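Local coordinates for protein tryptophan decarboxylase 1 (Oryza sativa subsp. japonica, PDB 6KHO) that decarboxylates L-tryptophan to tryptamine and 5-hydroxy-L-tryptophan to serotonin with the aid of pyridoxal 5'-phosphate, working as a homodimer, at residues His347-Thr350 / Gly351-Thr355. Sequence-based numbering, arbitrary orientation.
Sequences HRLT and GSLET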
# COMPACT_ATOMS: atom_id res chain seq x y z
N HIS A 347 4.96 -13.31 16.75
CA HIS A 347 5.93 -12.64 17.62
C HIS A 347 7.25 -12.37 16.91
O HIS A 347 7.92 -11.36 17.20
CB HIS A 347 6.14 -13.50 18.88
CG HIS A 347 6.98 -12.86 19.94
ND1 HIS A 347 6.70 -11.61 20.46
CD2 HIS A 347 8.09 -13.30 20.58
CE1 HIS A 347 7.61 -11.31 21.38
NE2 HIS A 347 8.45 -12.32 21.48
N ARG A 348 7.65 -13.23 15.96
CA ARG A 348 8.87 -12.99 15.20
C ARG A 348 8.75 -11.73 14.34
O ARG A 348 9.75 -11.03 14.13
CB ARG A 348 9.19 -14.20 14.30
CG ARG A 348 9.48 -15.53 15.02
CD ARG A 348 10.98 -15.76 15.28
NE ARG A 348 11.27 -17.11 15.77
CZ ARG A 348 12.34 -17.44 16.50
NH1 ARG A 348 12.52 -18.70 16.90
NH2 ARG A 348 13.23 -16.51 16.84
N LEU A 349 7.55 -11.43 13.83
CA LEU A 349 7.37 -10.22 13.03
C LEU A 349 7.15 -8.99 13.89
O LEU A 349 7.79 -7.96 13.69
CB LEU A 349 6.19 -10.39 12.07
CG LEU A 349 6.48 -10.62 10.60
CD1 LEU A 349 7.44 -11.77 10.43
CD2 LEU A 349 5.17 -10.91 9.89
N THR A 350 6.24 -9.08 14.87
CA THR A 350 5.96 -7.91 15.70
C THR A 350 7.21 -7.48 16.47
O THR A 350 7.39 -6.29 16.72
CB THR A 350 4.80 -8.19 16.65
OG1 THR A 350 5.10 -9.32 17.48
CG2 THR A 350 3.51 -8.49 15.87
N GLY A 351 8.11 -8.42 16.78
CA GLY A 351 9.34 -8.06 17.47
C GLY A 351 10.17 -7.04 16.71
O GLY A 351 10.78 -6.14 17.31
N SER A 352 10.20 -7.16 15.38
CA SER A 352 10.90 -6.19 14.54
C SER A 352 10.05 -4.99 14.14
O SER A 352 10.60 -3.91 13.89
CB SER A 352 11.40 -6.88 13.27
OG SER A 352 12.34 -7.89 13.56
N LEU A 353 8.73 -5.14 14.06
CA LEU A 353 7.88 -4.15 13.40
C LEU A 353 7.07 -3.29 14.36
O LEU A 353 6.52 -2.26 13.93
CB LEU A 353 6.92 -4.84 12.43
CG LEU A 353 7.54 -5.63 11.28
CD1 LEU A 353 6.48 -6.41 10.52
CD2 LEU A 353 8.28 -4.68 10.36
N GLU A 354 6.98 -3.66 15.63
CA GLU A 354 6.08 -2.96 16.54
C GLU A 354 6.66 -1.60 16.94
O GLU A 354 7.87 -1.40 16.95
CB GLU A 354 5.80 -3.80 17.79
CG GLU A 354 7.02 -3.96 18.73
CD GLU A 354 6.84 -5.06 19.76
OE1 GLU A 354 5.67 -5.45 20.02
OE2 GLU A 354 7.86 -5.55 20.30
N THR A 355 5.75 -0.67 17.24
CA THR A 355 6.04 0.62 17.85
C THR A 355 4.99 0.85 18.93
O THR A 355 3.95 0.20 18.96
CB THR A 355 5.99 1.78 16.84
OG1 THR A 355 4.69 1.80 16.19
CG2 THR A 355 7.08 1.64 15.80
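Gly351 N donates to His347 O at 3.0 Å, and two residues further along Leu353 N reaches Leu349 O at 3.0 Å, both i to i-4 bonds. Residues 347-350 and 351-355 follow one another without a gap, forming the short helix 346-353 and its C-terminal exit. Near its end each of two carbonyls serves two amides: Leu349 O also receives a weak bond from Ser352 N, and Thr350 O takes Glu354 N at 2.9 Å and a weak bond from Leu353 N, whose N-H is shared with Leu349 O. Glu354 then leaves helical geometry (phi/psi -75°/151°), and the chain extends into Thr355. Leu349 and Leu353 are one turn apart, and Leu349 CG lies 4.2 Å from Leu353 CD1. In the large PLP-binding domain this helix follows strand 339-343 of the seven-stranded mixed sheet, and the two leucines pack on helix 175-194; Leu349 also touches strands 339-343 and 294-298, whereas Leu353 meets Leu223 of the second subunit. Ser352 OG hydrogen-bonds Asp188 on helix 175-194. On another side, the Glu354 side chain folds back beside the Thr350 carbonyl, because chi1 of 69° sets CG between its own backbone N and carbonyl carbon; Glu354 CG lies 3.1 Å from Thr350 O. A bound calcium ion lies about 5 Å from the Glu354 side chain, too far for direct coordination.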